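Local coordinates for protein tryptophan halogenase superfamily (Brevundimonas sp. BAL3, PDB 6FRL) that probably halogenates an aromatic substrate in a flavin-dependent reaction, with a preference for bromination over chlorination, at residues A272-W277 and L304-P309; L298-A303 and P319-F324; I362-A367 and D380-Q385. All blocks are in the same frame, centred on the assembly; numbering follows the deposited sequence.

Contact 1 (A272-W277 and L304-P309)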
loop_
_atom_site.group_PDB
_atom_site.type_symbol
_atom_site.label_atom_id
_atom_site.label_comp_id
_atom_site.label_asym_id
_atom_site.label_seq_id
_atom_site.Cartn_x
_atom_site.Cartn_y
_atom_site.Cartn_z
ATOM N N ALA B 272 -31.472 9.521 -4.695
ATOM C CA ALA B 272 -32.201 8.525 -3.905
ATOM C C ALA B 272 -33.713 8.696 -4.083
ATOM O O ALA B 272 -34.224 9.824 -4.050
ATOM C CB ALA B 272 -31.837 8.632 -2.433
ATOM N N ARG B 273 -34.410 7.569 -4.259
ATOM C CA ARG B 273 -35.884 7.537 -4.365
ATOM C C ARG B 273 -36.442 6.645 -3.249
ATOM O O ARG B 273 -35.721 6.346 -2.293
ATOM C CB ARG B 273 -36.328 7.078 -5.784
ATOM C CG ARG B 273 -35.760 7.872 -6.956
ATOM C CD ARG B 273 -36.259 9.292 -6.987
ATOM N NE ARG B 273 -35.940 9.946 -8.260
ATOM C CZ ARG B 273 -35.978 11.266 -8.462
ATOM N NH1 ARG B 273 -36.340 12.117 -7.493
ATOM N NH2 ARG B 273 -35.692 11.768 -9.663
ATOM N N SER B 274 -37.706 6.234 -3.353
ATOM C CA SER B 274 -38.411 5.525 -2.258
ATOM C C SER B 274 -37.825 4.177 -1.884
ATOM O O SER B 274 -37.913 3.792 -0.717
ATOM C CB SER B 274 -39.930 5.348 -2.580
ATOM O OG SER B 274 -40.186 4.274 -3.469
ATOM N N ALA B 275 -37.253 3.457 -2.851
ATOM C CA ALA B 275 -36.748 2.094 -2.573
ATOM C C ALA B 275 -35.565 1.694 -3.433
ATOM O O ALA B 275 -35.494 0.560 -3.927
ATOM C CB ALA B 275 -37.870 1.058 -2.674
ATOM N N GLY B 276 -34.620 2.627 -3.531
ATOM C CA GLY B 276 -33.438 2.517 -4.392
ATOM C C GLY B 276 -33.013 3.882 -4.880
ATOM O O GLY B 276 -33.238 4.883 -4.197
ATOM N N TRP B 277 -32.432 3.940 -6.075
ATOM C CA TRP B 277 -31.832 5.185 -6.559
ATOM C C TRP B 277 -31.753 5.295 -8.099
ATOM O O TRP B 277 -31.692 4.310 -8.815
ATOM C CB TRP B 277 -30.433 5.361 -5.910
ATOM C CG TRP B 277 -29.502 4.229 -6.166
ATOM C CD1 TRP B 277 -29.375 3.091 -5.429
ATOM C CD2 TRP B 277 -28.571 4.116 -7.242
ATOM N NE1 TRP B 277 -28.412 2.256 -5.984
ATOM C CE2 TRP B 277 -27.916 2.856 -7.109
ATOM C CE3 TRP B 277 -28.234 4.939 -8.319
ATOM C CZ2 TRP B 277 -26.940 2.421 -7.994
ATOM C CZ3 TRP B 277 -27.258 4.501 -9.202
ATOM C CH2 TRP B 277 -26.630 3.238 -9.039
ATOM N N LEU B 304 -41.344 2.437 -12.574
ATOM C CA LEU B 304 -41.393 3.291 -13.764
ATOM C C LEU B 304 -42.005 4.660 -13.444
ATOM O O LEU B 304 -41.634 5.668 -14.070
ATOM C CB LEU B 304 -42.155 2.589 -14.890
ATOM C CG LEU B 304 -41.589 1.233 -15.373
ATOM C CD1 LEU B 304 -42.434 0.584 -16.458
ATOM C CD2 LEU B 304 -40.162 1.375 -15.864
ATOM N N ALA B 305 -42.911 4.695 -12.455
ATOM C CA ALA B 305 -43.496 5.949 -11.943
ATOM C C ALA B 305 -42.474 6.881 -11.275
ATOM O O ALA B 305 -42.641 8.105 -11.282
ATOM C CB ALA B 305 -44.642 5.646 -10.975
ATOM N N GLU B 306 -41.440 6.307 -10.675
ATOM C CA GLU B 306 -40.330 7.101 -10.130
ATOM C C GLU B 306 -39.336 7.562 -11.231
ATOM O O GLU B 306 -38.895 8.721 -11.232
ATOM C CB GLU B 306 -39.601 6.300 -9.037
ATOM C CG GLU B 306 -40.497 5.815 -7.909
ATOM C CD GLU B 306 -39.755 5.495 -6.632
ATOM O OE1 GLU B 306 -38.809 4.666 -6.656
ATOM O OE2 GLU B 306 -40.136 6.081 -5.598
ATOM N N LEU B 307 -39.027 6.657 -12.166
ATOM C CA LEU B 307 -38.000 6.879 -13.179
ATOM C C LEU B 307 -38.461 7.812 -14.290
ATOM O O LEU B 307 -37.848 8.857 -14.531
ATOM C CB LEU B 307 -37.569 5.529 -13.775
ATOM C CG LEU B 307 -36.487 5.358 -14.860
ATOM C CD1 LEU B 307 -35.140 6.016 -14.555
ATOM C CD2 LEU B 307 -36.314 3.877 -15.125
ATOM N N MET B 308 -39.574 7.456 -14.934
ATOM C CA MET B 308 -39.960 8.051 -16.241
ATOM C C MET B 308 -40.364 9.528 -16.227
ATOM O O MET B 308 -40.150 10.201 -17.226
ATOM C CB MET B 308 -41.011 7.187 -16.934
ATOM C CG MET B 308 -40.507 5.765 -17.282
ATOM S SD MET B 308 -39.053 5.641 -18.382
ATOM C CE MET B 308 -39.663 6.561 -19.781
ATOM N N PRO B 309 -40.905 10.049 -15.107
ATOM C CA PRO B 309 -41.125 11.521 -15.043
ATOM C C PRO B 309 -39.899 12.392 -14.784
ATOM O O PRO B 309 -40.039 13.612 -14.775
ATOM C CB PRO B 309 -42.102 11.700 -13.857
ATOM C CG PRO B 309 -42.582 10.337 -13.499
ATOM C CD PRO B 309 -41.565 9.344 -13.990
#

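Contact 2 (L298-A303 and P319-F324)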
loop_
_atom_site.group_PDB
_atom_site.type_symbol
_atom_site.label_atom_id
_atom_site.label_comp_id
_atom_site.label_asym_id
_atom_site.label_seq_id
_atom_site.Cartn_x
_atom_site.Cartn_y
_atom_site.Cartn_z
ATOM N N LEU B 298 -41.091 -2.546 -4.358
ATOM C CA LEU B 298 -41.666 -1.870 -5.516
ATOM C C LEU B 298 -42.106 -2.866 -6.600
ATOM O O LEU B 298 -41.376 -3.783 -6.977
ATOM C CB LEU B 298 -40.675 -0.873 -6.136
ATOM C CG LEU B 298 -40.409 0.529 -5.571
ATOM C CD1 LEU B 298 -39.338 1.207 -6.435
ATOM C CD2 LEU B 298 -41.643 1.396 -5.497
ATOM N N SER B 299 -43.314 -2.643 -7.101
ATOM C CA SER B 299 -43.766 -3.239 -8.342
ATOM C C SER B 299 -43.020 -2.605 -9.518
ATOM O O SER B 299 -42.373 -1.548 -9.382
ATOM C CB SER B 299 -45.259 -2.976 -8.517
ATOM O OG SER B 299 -45.504 -1.572 -8.597
ATOM N N ASP B 300 -43.147 -3.240 -10.678
ATOM C CA ASP B 300 -42.589 -2.694 -11.909
ATOM C C ASP B 300 -43.211 -1.339 -12.290
ATOM O O ASP B 300 -42.471 -0.418 -12.648
ATOM C CB ASP B 300 -42.694 -3.718 -13.047
ATOM C CG ASP B 300 -41.701 -4.860 -12.901
ATOM O OD1 ASP B 300 -40.916 -4.902 -11.930
ATOM O OD2 ASP B 300 -41.692 -5.731 -13.774
ATOM N N ASP B 301 -44.537 -1.198 -12.184
ATOM C CA ASP B 301 -45.191 0.091 -12.495
ATOM C C ASP B 301 -44.823 1.207 -11.512
ATOM O O ASP B 301 -44.705 2.368 -11.925
ATOM C CB ASP B 301 -46.728 -0.044 -12.576
ATOM C CG ASP B 301 -47.187 -0.973 -13.691
ATOM O OD1 ASP B 301 -46.507 -1.081 -14.741
ATOM O OD2 ASP B 301 -48.246 -1.596 -13.500
ATOM N N GLN B 302 -44.651 0.863 -10.229
ATOM C CA GLN B 302 -44.199 1.845 -9.210
ATOM C C GLN B 302 -42.771 2.356 -9.520
ATOM O O GLN B 302 -42.486 3.568 -9.410
ATOM C CB GLN B 302 -44.305 1.273 -7.777
ATOM C CG GLN B 302 -45.741 1.155 -7.216
ATOM C CD GLN B 302 -45.872 0.259 -5.970
ATOM O OE1 GLN B 302 -44.923 -0.396 -5.543
ATOM N NE2 GLN B 302 -47.053 0.226 -5.396
ATOM N N ALA B 303 -41.907 1.431 -9.949
ATOM C CA ALA B 303 -40.550 1.750 -10.390
ATOM C C ALA B 303 -40.524 2.703 -11.572
ATOM O O ALA B 303 -39.755 3.651 -11.596
ATOM C CB ALA B 303 -39.796 0.473 -10.742
ATOM N N PRO B 319 -38.168 1.419 -21.342
ATOM C CA PRO B 319 -37.182 0.859 -20.416
ATOM C C PRO B 319 -37.060 -0.656 -20.510
ATOM O O PRO B 319 -38.079 -1.330 -20.650
ATOM C CB PRO B 319 -37.729 1.252 -19.033
ATOM C CG PRO B 319 -38.701 2.357 -19.293
ATOM C CD PRO B 319 -39.296 2.038 -20.612
ATOM N N ARG B 320 -35.830 -1.174 -20.447
ATOM C CA ARG B 320 -35.603 -2.610 -20.312
ATOM C C ARG B 320 -35.277 -2.893 -18.861
ATOM O O ARG B 320 -34.557 -2.138 -18.204
ATOM C CB ARG B 320 -34.487 -3.140 -21.225
ATOM C CG ARG B 320 -34.977 -3.505 -22.630
ATOM C CD ARG B 320 -33.995 -4.473 -23.363
ATOM N NE ARG B 320 -32.726 -3.870 -23.835
ATOM C CZ ARG B 320 -31.556 -3.832 -23.167
ATOM N NH1 ARG B 320 -31.420 -4.351 -21.942
ATOM N NH2 ARG B 320 -30.506 -3.238 -23.730
ATOM N N ARG B 321 -35.811 -4.004 -18.366
ATOM C CA ARG B 321 -35.463 -4.464 -17.047
ATOM C C ARG B 321 -34.191 -5.270 -17.169
ATOM O O ARG B 321 -33.950 -5.895 -18.204
ATOM C CB ARG B 321 -36.572 -5.293 -16.448
ATOM C CG ARG B 321 -36.759 -5.054 -14.975
ATOM C CD ARG B 321 -37.813 -6.023 -14.484
ATOM N NE ARG B 321 -38.092 -5.987 -13.039
ATOM C CZ ARG B 321 -37.580 -6.797 -12.104
ATOM N NH1 ARG B 321 -36.671 -7.718 -12.406
ATOM N NH2 ARG B 321 -37.982 -6.673 -10.846
ATOM N N ILE B 322 -33.371 -5.210 -16.117
ATOM C CA ILE B 322 -32.141 -6.003 -15.986
ATOM C C ILE B 322 -32.166 -6.652 -14.592
ATOM O O ILE B 322 -32.414 -5.940 -13.598
ATOM C CB ILE B 322 -30.872 -5.141 -16.101
ATOM C CG1 ILE B 322 -30.965 -4.150 -17.271
ATOM C CG2 ILE B 322 -29.652 -6.038 -16.279
ATOM C CD1 ILE B 322 -29.937 -3.021 -17.225
ATOM N N PRO B 323 -31.999 -7.996 -14.510
ATOM C CA PRO B 323 -31.725 -8.589 -13.191
ATOM C C PRO B 323 -30.315 -8.259 -12.661
ATOM O O PRO B 323 -29.316 -8.222 -13.401
ATOM C CB PRO B 323 -31.913 -10.102 -13.409
ATOM C CG PRO B 323 -32.824 -10.199 -14.579
ATOM C CD PRO B 323 -32.507 -9.010 -15.457
ATOM N N PHE B 324 -30.290 -7.974 -11.369
ATOM C CA PHE B 324 -29.094 -7.658 -10.655
ATOM C C PHE B 324 -28.909 -8.856 -9.809
ATOM O O PHE B 324 -29.871 -9.344 -9.224
ATOM C CB PHE B 324 -29.329 -6.456 -9.741
ATOM C CG PHE B 324 -28.960 -5.145 -10.344
ATOM C CD1 PHE B 324 -28.894 -4.961 -11.736
ATOM C CD2 PHE B 324 -28.668 -4.070 -9.502
ATOM C CE1 PHE B 324 -28.531 -3.735 -12.265
ATOM C CE2 PHE B 324 -28.310 -2.844 -10.026
ATOM C CZ PHE B 324 -28.244 -2.675 -11.408
#

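Contact 3 (I362-A367 and D380-Q385)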
loop_
_atom_site.group_PDB
_atom_site.type_symbol
_atom_site.label_atom_id
_atom_site.label_comp_id
_atom_site.label_asym_id
_atom_site.label_seq_id
_atom_site.Cartn_x
_atom_site.Cartn_y
_atom_site.Cartn_z
ATOM N N ILE B 362 -7.423 -6.817 -16.121
ATOM C CA ILE B 362 -6.442 -6.814 -17.198
ATOM C C ILE B 362 -5.039 -6.527 -16.703
ATOM O O ILE B 362 -4.104 -7.185 -17.124
ATOM C CB ILE B 362 -6.833 -5.829 -18.313
ATOM C CG1 ILE B 362 -8.036 -6.379 -19.078
ATOM C CG2 ILE B 362 -5.684 -5.601 -19.292
ATOM C CD1 ILE B 362 -8.891 -5.293 -19.708
ATOM N N GLU B 363 -4.874 -5.530 -15.847
ATOM C CA GLU B 363 -3.535 -5.206 -15.303
ATOM C C GLU B 363 -2.985 -6.432 -14.572
ATOM O O GLU B 363 -1.818 -6.813 -14.769
ATOM C CB GLU B 363 -3.561 -3.963 -14.383
ATOM C CG GLU B 363 -2.198 -3.550 -13.740
ATOM C CD GLU B 363 -0.900 -3.661 -14.632
ATOM O OE1 GLU B 363 -0.729 -2.898 -15.629
ATOM O OE2 GLU B 363 -0.024 -4.545 -14.345
ATOM N N ARG B 364 -3.846 -7.076 -13.796
ATOM C CA ARG B 364 -3.482 -8.253 -13.016
ATOM C C ARG B 364 -3.088 -9.457 -13.919
ATOM O O ARG B 364 -2.104 -10.145 -13.630
ATOM C CB ARG B 364 -4.630 -8.573 -12.061
ATOM C CG ARG B 364 -4.345 -9.567 -10.976
ATOM C CD ARG B 364 -5.551 -9.664 -10.032
ATOM N NE ARG B 364 -5.641 -8.468 -9.184
ATOM C CZ ARG B 364 -6.650 -7.596 -9.134
ATOM N NH1 ARG B 364 -7.760 -7.753 -9.856
ATOM N NH2 ARG B 364 -6.552 -6.552 -8.298
ATOM N N LEU B 365 -3.822 -9.668 -15.007
ATOM C CA LEU B 365 -3.520 -10.721 -15.969
ATOM C C LEU B 365 -2.142 -10.542 -16.580
ATOM O O LEU B 365 -1.376 -11.516 -16.681
ATOM C CB LEU B 365 -4.565 -10.769 -17.102
ATOM C CG LEU B 365 -4.312 -11.754 -18.248
ATOM C CD1 LEU B 365 -3.991 -13.147 -17.746
ATOM C CD2 LEU B 365 -5.503 -11.786 -19.173
ATOM N N LYS B 366 -1.845 -9.313 -17.010
ATOM C CA LYS B 366 -0.494 -8.969 -17.489
ATOM C C LYS B 366 0.605 -9.156 -16.423
ATOM O O LYS B 366 1.632 -9.776 -16.695
ATOM C CB LYS B 366 -0.459 -7.543 -18.051
ATOM C CG LYS B 366 -1.306 -7.380 -19.318
ATOM C CD LYS B 366 -1.047 -6.069 -20.052
ATOM C CE LYS B 366 -1.646 -4.876 -19.316
ATOM N NZ LYS B 366 -1.187 -3.615 -19.946
ATOM N N ALA B 367 0.387 -8.653 -15.214
ATOM C CA ALA B 367 1.394 -8.802 -14.127
ATOM C C ALA B 367 1.669 -10.286 -13.729
ATOM O O ALA B 367 2.773 -10.632 -13.295
ATOM C CB ALA B 367 0.975 -7.968 -12.903
ATOM N N ASP B 380 -3.492 -18.769 -7.542
ATOM C CA ASP B 380 -3.870 -18.465 -6.157
ATOM C C ASP B 380 -3.742 -16.975 -5.854
ATOM O O ASP B 380 -4.668 -16.387 -5.311
ATOM C CB ASP B 380 -3.061 -19.289 -5.152
ATOM C CG ASP B 380 -3.469 -20.770 -5.120
ATOM O OD1 ASP B 380 -4.477 -21.203 -5.749
ATOM O OD2 ASP B 380 -2.754 -21.517 -4.448
ATOM N N GLU B 381 -2.618 -16.371 -6.220
ATOM C CA GLU B 381 -2.437 -14.928 -6.054
ATOM C C GLU B 381 -3.478 -14.105 -6.837
ATOM O O GLU B 381 -4.067 -13.205 -6.287
ATOM C CB GLU B 381 -1.005 -14.512 -6.455
ATOM C CG GLU B 381 -0.648 -13.035 -6.248
ATOM C CD GLU B 381 -0.712 -12.568 -4.783
ATOM O OE1 GLU B 381 -0.778 -11.324 -4.601
ATOM O OE2 GLU B 381 -0.768 -13.428 -3.844
ATOM N N PHE B 382 -3.695 -14.421 -8.116
ATOM C CA PHE B 382 -4.713 -13.737 -8.936
ATOM C C PHE B 382 -6.072 -13.857 -8.274
ATOM O O PHE B 382 -6.789 -12.871 -8.148
ATOM C CB PHE B 382 -4.755 -14.307 -10.360
ATOM C CG PHE B 382 -5.674 -13.562 -11.317
ATOM C CD1 PHE B 382 -7.058 -13.738 -11.280
ATOM C CD2 PHE B 382 -5.151 -12.747 -12.312
ATOM C CE1 PHE B 382 -7.889 -13.063 -12.175
ATOM C CE2 PHE B 382 -5.987 -12.072 -13.212
ATOM C CZ PHE B 382 -7.355 -12.231 -13.142
ATOM N N ASN B 383 -6.415 -15.053 -7.834
ATOM C CA ASN B 383 -7.732 -15.300 -7.225
ATOM C C ASN B 383 -7.892 -14.565 -5.928
ATOM O O ASN B 383 -8.968 -13.989 -5.673
ATOM C CB ASN B 383 -8.028 -16.806 -7.077
ATOM C CG ASN B 383 -8.364 -17.458 -8.413
ATOM O OD1 ASN B 383 -8.930 -16.808 -9.301
ATOM N ND2 ASN B 383 -8.009 -18.750 -8.571
ATOM N N ASP B 384 -6.808 -14.518 -5.153
ATOM C CA ASP B 384 -6.804 -13.817 -3.868
ATOM C C ASP B 384 -6.932 -12.289 -4.021
ATOM O O ASP B 384 -7.748 -11.660 -3.356
ATOM C CB ASP B 384 -5.566 -14.195 -3.029
ATOM C CG ASP B 384 -5.681 -13.697 -1.586
ATOM O OD1 ASP B 384 -6.574 -14.155 -0.841
ATOM O OD2 ASP B 384 -4.900 -12.809 -1.211
ATOM N N GLN B 385 -6.140 -11.699 -4.905
ATOM C CA GLN B 385 -6.225 -10.253 -5.151
ATOM C C GLN B 385 -7.649 -9.890 -5.595
ATOM O O GLN B 385 -8.272 -8.999 -5.019
ATOM C CB GLN B 385 -5.197 -9.788 -6.212
ATOM C CG GLN B 385 -3.736 -9.915 -5.825
ATOM C CD GLN B 385 -2.756 -9.358 -6.873
ATOM O OE1 GLN B 385 -3.120 -8.587 -7.775
ATOM N NE2 GLN B 385 -1.481 -9.754 -6.746
#

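Contact 1 (A272-W277 and L304-P309)
E306 reaches from helix 300-307 to the turn between strands 268-273 and 276-282, where its carboxylate is gripped by S274. The hydroxyl of S274 donates to it, OG lying 2.8 Å from OE2 of E306, and approaches from above the carboxylate plane, 39° out of it. A second, weak bond runs from the backbone N of S274 to the same OE2 at 3.3 Å, with an N-H...O angle of 150°, so one oxygen takes both donors of a single residue. OE1, the other oxygen, lies against the aliphatic start of R273, 3.6 Å from its CB.

What brings these groups together is a long reach on one side and a short one on the other. The E306 chain runs extended beyond CG and spans the gap between backbones whose nearest CA atoms, those of R273 and E306, are 7.3 Å apart. On S274, OG stands between the backbone N and the carbonyl carbon (chi1 79°), which lets hydroxyl and amide address the same oxygen. The R273 guanidinium does not pair with the carboxylate: its NE is 6.2 Å from OE1 of E306, and NH2 bonds to Q278 instead. Opposite charge at that distance may still favour the ionised carboxylate.

The turn itself is closed by a backbone bond from R273 N to G276 O, 2.9 Å long. Outside it, R273 O receives W412 NE1 and S274 O receives the hydroxyl of T409, tying the hairpin to helix 410-417 and the residue before it. The contact thus joins helix 300-307 to the turn of a β-hairpin in the seven-stranded mixed sheet; L291 of the adjoining strand 286-293 touches R273, E306 and L307, while L307 also packs on Y252 of strand 250-257.

Contact 2 (L298-A303 and P319-F324)
D300 and R321 form a surface salt bridge between the first turn of helix 300-307, opened by a capping box, and strand 314-323, an outermost strand of the seven-stranded mixed sheet.

The ionic interaction is single-pronged. NE of R321 donates to OD1 of D300 over 3.2 Å, with an N-H...O angle of 144°. Neither group is flat to the other: the donor comes from above the carboxylate plane, OD1 is tilted 21° from the guanidinium plane, and the two planes stand 41° apart. NH2 of R321 remains 3.6 Å from OD1, so the geometry is not that of a paired, two-bond bridge. The arginine chain is extended from CG to NE and meets the aspartate at about a right angle.

Side-chain contacts join the same elements to strand 250-257: D300 and P319 touch Y252, and R321 touches A250. I322 bonds through its backbone to A251, pairing the arginine's strand with that neighbour.

Hydrogen bonds within 298-303 cap the helix start on which D300 sits. S299 is the N-cap: its OG accepts from the backbone N of Q302 at 3.1 Å. The reciprocal bond, from the backbone N of S299 to OE1 of Q302, is 3.2 Å long, and its donor stands above the plane of the glutamine carbonyl.

Contact 3 (I362-A367 and D380-Q385)
R364 leaves helix 354-367 toward helix 376-402 and meets F382 and Q385 in turn along its length. Its CB lies 3.9 Å from CE2 of F382, at the rim of the ring. CG, anti to the backbone N, comes closer still, 3.5 Å from CD2 of F382. CD then stands over the ring face in a CH-pi contact, 4.0 Å from the F382 centroid and 18° off the ring normal. Here the chain bends (chi3 -73°), turning NE from the aromatic ring toward the glutamine. NE donates to OE1 of Q385 at 2.9 Å; the oxygen lies in the guanidinium plane, whereas the donor is tilted from the carbonyl plane. The guanidinium stands nearly perpendicular to both the phenyl ring and the amide, and the backbone carbonyl carbon of Q385 lies over one of its faces. At the tip, NH2 makes a salt bridge with E389, one turn farther along helix 376-402.

The amide is held from its other end: NE2 of Q385 donates to OE1 of E381 at 2.7 Å, which fixes its rotation and turns OE1 of Q385 to the arginine. F382 wedges its edge against the neighbouring helix, with the backbone N of L365 near the ring plane, 3.7 Å from CE2.

The two segments form a buried, nearly antiparallel helix pair, with axes 10.7 Å apart at an angle of 161°. I362 packs on M25, T26 and A29 of helix 20-33, whose start overlaps a GxGxxG pattern consistent with a Rossmann-type dinucleotide-binding motif. W333 meets the F382 ring edge-to-face, while L430 of the second subunit packs on E381, placing helix 376-402 at the dimer interface.

Contacts 1 and 2 are neighbours, their centres about 10 Å apart, and both join helix 300-307 to the seven-stranded sheet: contact 1 at the hairpin turn 272-277, contact 2 at the outermost strand 314-323. They touch directly, for L298 packs on E306 and S274, and P319 on M308 and L304. Contact 3 lies elsewhere, its centre about 38 Å from that of contact 1 and on the opposite side of the chain's centre, and pairs helix with helix. The chemistry differs with depth: the surface contact 2 rests on one ion pair, the partly buried contact 1 on a carboxylate held by serine, and the buried contact 3 combines aromatic packing with linked polar bonds.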